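Local coordinates for glycine cleavage system H protein (Mycobacterium tuberculosis, PDB 3IFT), which probably shuttles the methylamine group of glycine from the P protein to the T protein of the glycine cleavage system on a covalently bound lipoyl cofactor, at residues A[49-54]-A[67-72]; A[32-37]-A[110-115]; A[19-24]-A[77-82]. All blocks are in the same frame, centred on the assembly; numbering follows the deposited sequence.

Interaction 1 (A[49-54]-A[67-72]); sequences VFVQLP and GEVEST
The carbonyl oxygen E70 O is gripped by two successive amides of the facing strand: V49 N lies 2.8 Å from it, in the carbonyl plane, and F50 N lies 3.1 Å from it, tilted 20° from that plane. With V49 and F50 both opposite E70, the pairing has the form of a classic beta bulge. E70 N returns a bond of 2.7 Å to F50 O. These antiparallel strands, 48-52 and the central 65-71, belong to the three-stranded sheet of the lipoyl domain. The turn after S71 carries K73, the predicted lipoylation site, and S71 OG bonds to L45 O, at the end of helix 39-45, and to S74 N in the turn.

Beside the bulge, V49 CG1 meets T72 CG2 at 3.6 Å, while V49 CG2 lies 3.6 Å from S71 C. On the face bearing F50, Q52, E68 and E70, F50 CD2 has E68 OE2 near the ring plane at 4.1 Å. E70 CG is anti to the backbone N (chi1 161°), and the extended chain beyond it carries OE1 obliquely toward the same ring atom, the carboxylate plane 81° from the ring. E68 OE2 and E70 OE1 stand 3.0 Å apart, which would tend to raise the proton affinity of one of them. Q52 CB packs against E68 CG, and on the reverse face V51 CG2 touches V69 CG2.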
# COMPACT_ATOMS: atom_id res chain seq x y z
N VAL A 49 3.75 13.94 -6.19
CA VAL A 49 3.03 14.92 -6.94
C VAL A 49 1.80 14.29 -7.57
O VAL A 49 0.88 15.00 -7.96
CB VAL A 49 3.93 15.51 -8.03
CG1 VAL A 49 5.15 16.15 -7.38
CG2 VAL A 49 4.36 14.43 -8.98
N PHE A 50 1.79 12.96 -7.69
CA PHE A 50 0.68 12.27 -8.34
C PHE A 50 0.58 10.81 -7.90
O PHE A 50 1.58 10.14 -7.64
CB PHE A 50 0.79 12.40 -9.85
CG PHE A 50 -0.44 11.94 -10.57
CD1 PHE A 50 -1.66 12.63 -10.39
CD2 PHE A 50 -0.41 10.84 -11.42
CE1 PHE A 50 -2.85 12.20 -11.06
CE2 PHE A 50 -1.58 10.40 -12.08
CZ PHE A 50 -2.79 11.08 -11.90
N VAL A 51 -0.65 10.36 -7.76
CA VAL A 51 -1.01 9.02 -7.37
C VAL A 51 -2.11 8.55 -8.30
O VAL A 51 -3.18 9.13 -8.31
CB VAL A 51 -1.54 9.01 -5.95
CG1 VAL A 51 -2.04 7.63 -5.59
CG2 VAL A 51 -0.43 9.44 -4.98
N GLN A 52 -1.84 7.54 -9.11
CA GLN A 52 -2.86 6.94 -9.93
C GLN A 52 -3.31 5.71 -9.20
O GLN A 52 -2.52 4.78 -9.00
CB GLN A 52 -2.37 6.57 -11.33
CG GLN A 52 -3.53 6.22 -12.27
CD GLN A 52 -4.57 7.35 -12.37
OE1 GLN A 52 -5.61 7.35 -11.67
NE2 GLN A 52 -4.28 8.34 -13.21
N LEU A 53 -4.56 5.74 -8.76
CA LEU A 53 -5.18 4.63 -8.07
C LEU A 53 -6.29 4.03 -8.91
O LEU A 53 -6.81 4.68 -9.81
CB LEU A 53 -5.71 5.10 -6.72
CG LEU A 53 -4.53 5.33 -5.76
CD1 LEU A 53 -4.95 5.77 -4.38
CD2 LEU A 53 -3.69 4.06 -5.71
N PRO A 54 -6.63 2.77 -8.63
CA PRO A 54 -7.66 2.18 -9.44
C PRO A 54 -9.01 2.67 -8.96
O PRO A 54 -9.12 3.28 -7.91
CB PRO A 54 -7.48 0.69 -9.20
CG PRO A 54 -6.97 0.61 -7.82
CD PRO A 54 -6.28 1.90 -7.50
N GLY A 67 -1.81 0.79 -10.10
CA GLY A 67 -1.61 2.20 -9.93
C GLY A 67 -0.16 2.57 -9.98
O GLY A 67 0.70 1.76 -10.28
N GLU A 68 0.10 3.81 -9.65
CA GLU A 68 1.43 4.29 -9.63
C GLU A 68 1.43 5.47 -8.72
O GLU A 68 0.42 6.14 -8.52
CB GLU A 68 1.91 4.67 -11.05
CG GLU A 68 1.15 5.82 -11.68
CD GLU A 68 1.90 6.47 -12.83
OE1 GLU A 68 2.53 5.73 -13.64
OE2 GLU A 68 1.85 7.73 -12.92
N VAL A 69 2.59 5.68 -8.13
CA VAL A 69 2.83 6.83 -7.32
C VAL A 69 4.03 7.52 -7.97
O VAL A 69 4.97 6.87 -8.42
CB VAL A 69 3.12 6.44 -5.88
CG1 VAL A 69 4.37 5.53 -5.83
CG2 VAL A 69 3.29 7.67 -5.07
N GLU A 70 3.96 8.83 -8.04
CA GLU A 70 4.86 9.59 -8.86
C GLU A 70 5.33 10.81 -8.08
O GLU A 70 4.52 11.55 -7.53
CB GLU A 70 4.14 9.97 -10.17
CG GLU A 70 4.71 11.10 -10.97
CD GLU A 70 4.08 11.19 -12.38
OE1 GLU A 70 3.31 10.29 -12.77
OE2 GLU A 70 4.38 12.18 -13.10
N SER A 71 6.65 10.98 -8.02
CA SER A 71 7.27 12.22 -7.58
C SER A 71 7.68 12.95 -8.85
O SER A 71 7.55 12.40 -9.95
CB SER A 71 8.50 11.93 -6.74
OG SER A 71 9.57 11.33 -7.50
N THR A 72 8.26 14.14 -8.72
CA THR A 72 8.79 14.79 -9.93
C THR A 72 9.96 13.98 -10.51
O THR A 72 10.16 13.95 -11.71
CB THR A 72 9.22 16.23 -9.70
OG1 THR A 72 10.25 16.25 -8.70
CG2 THR A 72 8.04 17.06 -9.26

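Interaction 2 (A[32-37]-A[110-115]); sequences TVRVGI and LLDIQV
Strands 32-37 and 111-114 are antiparallel neighbours in the middle of the larger, six-stranded sheet of the H protein, and a classic beta bulge closes one end of their pairing, where L110 and L111 both face V35. The oxygen V35 O accepts from L110 N at 2.7 Å and from L111 N at 3.2 Å, both donors lying in its carbonyl plane. V35 N bonds in turn to L111 O, and V33 and I113 exchange a reciprocal pair of backbone bonds.

R34 and D112 form a non-hydrogen-bonded pair whose side chains share one face. The arginine grips the carboxylate side-on: R34 NE reaches D112 OD1 at 2.6 Å, on the syn lone pair, and R34 NH2 reaches D112 OD2 at 3.1 Å, again from the syn side. The two flat groups are nearly coplanar, 25° apart. R34 CG stands anti to the backbone N (chi1 180°), and the chain bends at chi3, bringing NE against the acid; W109 makes a cation-pi contact with R34. Alongside, T32 CG2 packs on D112 CB at 3.9 Å.

The other face is apolar. The V35 and L111 side chains lie side by side, pointing the same way, with V35 CB 3.9 Å from L111 CD1. V33 CG2 leans on I113 CB at 3.8 Å, and P81 and I82 adjoin these residues.

D112 is buried, yet each of its carboxylate oxygens has an N-H partner in a single guanidinium; this bidentate grip should fix the rotation of the carboxylate and probably favours its ionised form.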
# COMPACT_ATOMS: atom_id res chain seq x y z
N THR A 32 -11.31 -6.46 4.92
CA THR A 32 -10.74 -5.29 4.32
C THR A 32 -9.30 -5.08 4.78
O THR A 32 -8.96 -5.23 5.96
CB THR A 32 -11.55 -4.04 4.69
OG1 THR A 32 -12.89 -4.22 4.23
CG2 THR A 32 -10.98 -2.80 4.03
N VAL A 33 -8.46 -4.74 3.82
CA VAL A 33 -7.16 -4.24 4.14
C VAL A 33 -7.05 -2.83 3.60
O VAL A 33 -7.66 -2.49 2.58
CB VAL A 33 -6.03 -5.11 3.60
CG1 VAL A 33 -6.03 -6.46 4.27
CG2 VAL A 33 -6.15 -5.25 2.08
N ARG A 34 -6.28 -2.03 4.30
CA ARG A 34 -5.89 -0.75 3.80
C ARG A 34 -4.44 -0.87 3.34
O ARG A 34 -3.65 -1.60 3.93
CB ARG A 34 -6.04 0.29 4.87
CG ARG A 34 -5.63 1.65 4.38
CD ARG A 34 -6.37 2.72 5.14
NE ARG A 34 -7.77 2.75 4.75
CZ ARG A 34 -8.61 3.73 5.10
NH1 ARG A 34 -8.18 4.74 5.83
NH2 ARG A 34 -9.87 3.70 4.69
N VAL A 35 -4.11 -0.14 2.30
CA VAL A 35 -2.84 -0.22 1.65
C VAL A 35 -2.25 1.16 1.39
O VAL A 35 -2.94 2.10 0.97
CB VAL A 35 -3.01 -0.97 0.31
CG1 VAL A 35 -1.73 -1.15 -0.39
CG2 VAL A 35 -3.69 -2.35 0.56
N GLY A 36 -0.95 1.26 1.63
CA GLY A 36 -0.19 2.43 1.27
C GLY A 36 1.22 2.02 0.95
O GLY A 36 1.54 0.82 0.81
N ILE A 37 2.06 3.02 0.80
CA ILE A 37 3.48 2.76 0.63
C ILE A 37 4.19 3.08 1.91
O ILE A 37 3.73 3.89 2.73
CB ILE A 37 4.11 3.53 -0.55
CG1 ILE A 37 3.92 5.05 -0.41
CG2 ILE A 37 3.56 3.02 -1.87
CD1 ILE A 37 4.79 5.81 -1.37
N LEU A 110 -3.42 4.77 0.58
CA LEU A 110 -3.81 4.88 -0.83
C LEU A 110 -5.20 4.34 -1.09
O LEU A 110 -6.00 5.01 -1.73
CB LEU A 110 -2.82 4.12 -1.70
CG LEU A 110 -1.40 4.63 -1.45
CD1 LEU A 110 -0.49 3.79 -2.24
CD2 LEU A 110 -1.23 6.13 -1.80
N LEU A 111 -5.45 3.13 -0.64
CA LEU A 111 -6.68 2.43 -0.98
C LEU A 111 -6.92 1.26 -0.06
O LEU A 111 -6.03 0.84 0.69
CB LEU A 111 -6.64 1.93 -2.43
CG LEU A 111 -5.62 0.90 -2.90
CD1 LEU A 111 -5.84 -0.46 -2.26
CD2 LEU A 111 -5.75 0.75 -4.44
N ASP A 112 -8.14 0.74 -0.15
CA ASP A 112 -8.53 -0.41 0.60
C ASP A 112 -8.86 -1.48 -0.39
O ASP A 112 -9.40 -1.21 -1.45
CB ASP A 112 -9.79 -0.15 1.41
CG ASP A 112 -9.58 0.76 2.54
OD1 ASP A 112 -8.41 1.10 2.88
OD2 ASP A 112 -10.61 1.18 3.09
N ILE A 113 -8.56 -2.70 -0.01
CA ILE A 113 -8.96 -3.82 -0.83
C ILE A 113 -9.87 -4.60 0.08
O ILE A 113 -9.59 -4.78 1.26
CB ILE A 113 -7.77 -4.66 -1.35
CG1 ILE A 113 -6.84 -3.76 -2.20
CG2 ILE A 113 -8.27 -5.86 -2.14
CD1 ILE A 113 -5.50 -4.36 -2.55
N GLN A 114 -11.03 -4.95 -0.45
CA GLN A 114 -11.98 -5.73 0.31
C GLN A 114 -11.95 -7.11 -0.33
O GLN A 114 -11.89 -7.23 -1.55
CB GLN A 114 -13.36 -5.09 0.21
CG GLN A 114 -14.37 -5.65 1.14
CD GLN A 114 -15.70 -4.90 1.09
OE1 GLN A 114 -15.87 -3.98 0.30
NE2 GLN A 114 -16.64 -5.32 1.93
N VAL A 115 -11.95 -8.13 0.50
CA VAL A 115 -11.96 -9.50 0.03
C VAL A 115 -13.29 -10.09 0.42
O VAL A 115 -13.82 -9.87 1.52
CB VAL A 115 -10.82 -10.35 0.62
CG1 VAL A 115 -9.54 -9.50 0.78
CG2 VAL A 115 -11.23 -10.94 1.95

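Interaction 3 (A[19-24]-A[77-82]); sequences TAEHEW and DLYAPI
In E23, CG lies anti to the carbonyl carbon (chi1 -73°) and CD anti to CA, an extended chain that carries the carboxylate across to the backbone of Y79. There E23 OE2 takes the amide of Y79 on its syn lone pair: Y79 N is 2.7 Å away, and the N-H points almost straight at the oxygen, at 171°. This is the one clear polar link between the two segments. The second oxygen, E23 OE1, comes 2.4 Å from Y79 O and also lies against the proline ring, 3.6 Å from P81 CG. L78 CD2 adds an apolar neighbour 3.8 Å from E23 OE2.

The contact brings together the two antiparallel sheets of the protein. E23 starts strand 23-29, next to 32-37 in the larger sheet, whereas Y79 ends strand 75-79 at an edge of the smaller one; V35, on the neighbouring strand 32-37, touches both E23 and P81.

A type I beta turn from T19 to H22 leads into E23. The hydroxyl T19 OG1 accepts E23 N at 3.1 Å, tying the turn to the residue that bears the bridging carboxylate, and the methyl T19 CG2 packs on P81 CB at 3.6 Å. At the outer end E21 CG approaches Y79 CE2 at 4.0 Å, oblique to the ring. The E21 and Y79 side chains cross at about a right angle, with the carboxylate plane 86° from that of the phenol.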
# COMPACT_ATOMS: atom_id res chain seq x y z
N THR A 19 4.80 -5.65 1.54
CA THR A 19 5.34 -6.34 0.40
C THR A 19 6.76 -5.88 0.22
O THR A 19 7.15 -4.78 0.65
CB THR A 19 4.53 -6.03 -0.86
OG1 THR A 19 4.74 -4.68 -1.23
CG2 THR A 19 3.03 -6.28 -0.65
N ALA A 20 7.53 -6.71 -0.47
CA ALA A 20 8.90 -6.38 -0.88
C ALA A 20 8.96 -5.12 -1.72
O ALA A 20 9.99 -4.48 -1.81
CB ALA A 20 9.50 -7.56 -1.68
N GLU A 21 7.85 -4.76 -2.33
CA GLU A 21 7.82 -3.62 -3.23
C GLU A 21 7.36 -2.41 -2.44
O GLU A 21 6.97 -1.43 -3.03
CB GLU A 21 6.91 -3.85 -4.41
CG GLU A 21 7.40 -4.93 -5.36
CD GLU A 21 7.20 -6.30 -4.80
OE1 GLU A 21 6.10 -6.53 -4.30
OE2 GLU A 21 8.15 -7.12 -4.82
N HIS A 22 7.38 -2.51 -1.10
CA HIS A 22 7.26 -1.35 -0.20
C HIS A 22 5.86 -0.84 -0.07
O HIS A 22 5.62 0.36 0.07
CB HIS A 22 8.21 -0.22 -0.63
CG HIS A 22 9.57 -0.71 -1.00
ND1 HIS A 22 10.46 -1.21 -0.07
CD2 HIS A 22 10.18 -0.84 -2.20
CE1 HIS A 22 11.55 -1.61 -0.68
NE2 HIS A 22 11.41 -1.41 -1.97
N GLU A 23 4.93 -1.77 -0.08
CA GLU A 23 3.59 -1.45 0.28
C GLU A 23 3.33 -2.00 1.64
O GLU A 23 3.96 -2.96 2.05
CB GLU A 23 2.61 -1.98 -0.73
CG GLU A 23 2.71 -1.14 -1.98
CD GLU A 23 1.89 -1.64 -3.14
OE1 GLU A 23 0.83 -2.26 -2.90
OE2 GLU A 23 2.33 -1.42 -4.29
N TRP A 24 2.42 -1.36 2.34
CA TRP A 24 2.00 -1.88 3.62
C TRP A 24 0.54 -2.23 3.50
O TRP A 24 -0.17 -1.72 2.64
CB TRP A 24 2.26 -0.90 4.77
CG TRP A 24 1.67 0.44 4.60
CD1 TRP A 24 2.28 1.53 4.06
CD2 TRP A 24 0.34 0.86 4.94
NE1 TRP A 24 1.43 2.62 4.08
CE2 TRP A 24 0.23 2.25 4.61
CE3 TRP A 24 -0.77 0.22 5.49
CZ2 TRP A 24 -0.96 2.98 4.78
CZ3 TRP A 24 -1.92 0.95 5.69
CH2 TRP A 24 -2.01 2.32 5.32
N ASP A 77 5.26 1.81 -9.73
CA ASP A 77 4.03 1.06 -9.85
C ASP A 77 3.54 0.68 -8.47
O ASP A 77 4.31 0.43 -7.57
CB ASP A 77 4.23 -0.18 -10.72
CG ASP A 77 4.27 0.15 -12.20
OD1 ASP A 77 3.81 1.24 -12.59
OD2 ASP A 77 4.70 -0.72 -12.97
N LEU A 78 2.23 0.68 -8.33
CA LEU A 78 1.57 0.19 -7.15
C LEU A 78 1.02 -1.16 -7.51
O LEU A 78 0.46 -1.33 -8.58
CB LEU A 78 0.42 1.14 -6.79
CG LEU A 78 0.88 2.51 -6.31
CD1 LEU A 78 -0.29 3.48 -6.07
CD2 LEU A 78 1.76 2.31 -5.05
N TYR A 79 1.18 -2.13 -6.63
CA TYR A 79 0.67 -3.47 -6.85
C TYR A 79 -0.40 -3.80 -5.82
O TYR A 79 -0.33 -3.37 -4.69
CB TYR A 79 1.80 -4.47 -6.72
CG TYR A 79 2.93 -4.18 -7.64
CD1 TYR A 79 2.87 -4.54 -8.98
CD2 TYR A 79 4.04 -3.48 -7.21
CE1 TYR A 79 3.89 -4.27 -9.84
CE2 TYR A 79 5.07 -3.20 -8.08
CZ TYR A 79 4.98 -3.61 -9.39
OH TYR A 79 6.00 -3.35 -10.25
N ALA A 80 -1.40 -4.57 -6.24
CA ALA A 80 -2.36 -5.13 -5.31
C ALA A 80 -1.58 -6.13 -4.44
O ALA A 80 -0.99 -7.08 -4.95
CB ALA A 80 -3.51 -5.80 -6.07
N PRO A 81 -1.48 -5.86 -3.11
CA PRO A 81 -0.75 -6.83 -2.32
C PRO A 81 -1.55 -8.12 -2.14
O PRO A 81 -0.99 -9.17 -1.94
CB PRO A 81 -0.57 -6.12 -0.95
CG PRO A 81 -1.03 -4.74 -1.17
CD PRO A 81 -2.04 -4.81 -2.24
N ILE A 82 -2.87 -8.02 -2.26
CA ILE A 82 -3.77 -9.16 -2.19
C ILE A 82 -4.84 -9.04 -3.26
O ILE A 82 -5.00 -8.00 -3.87
CB ILE A 82 -4.46 -9.27 -0.81
CG1 ILE A 82 -5.32 -8.05 -0.51
CG2 ILE A 82 -3.41 -9.52 0.27
CD1 ILE A 82 -6.55 -8.34 0.44

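Interactions 1 and 2 each pair strands within one sheet, and interaction 3 joins the two sheets. Its centre is about 13 Å from that of interaction 1 and about 10 Å from that of interaction 2. G67 O and L78 N, 2.7 Å apart, connect 67-72 with 77-82, while G36 O and W24 N, 2.8 Å apart, connect 32-37 with 19-24. Interactions 1 and 2 meet through side chains, P54 CD lying 3.3 Å from L111 CD2. The predicted lipoyl-bearing K73, without its cofactor here, is closest to interaction 1: its side chain is about 3 Å from that of S71, against about 11 Å from that of I37 in interaction 2.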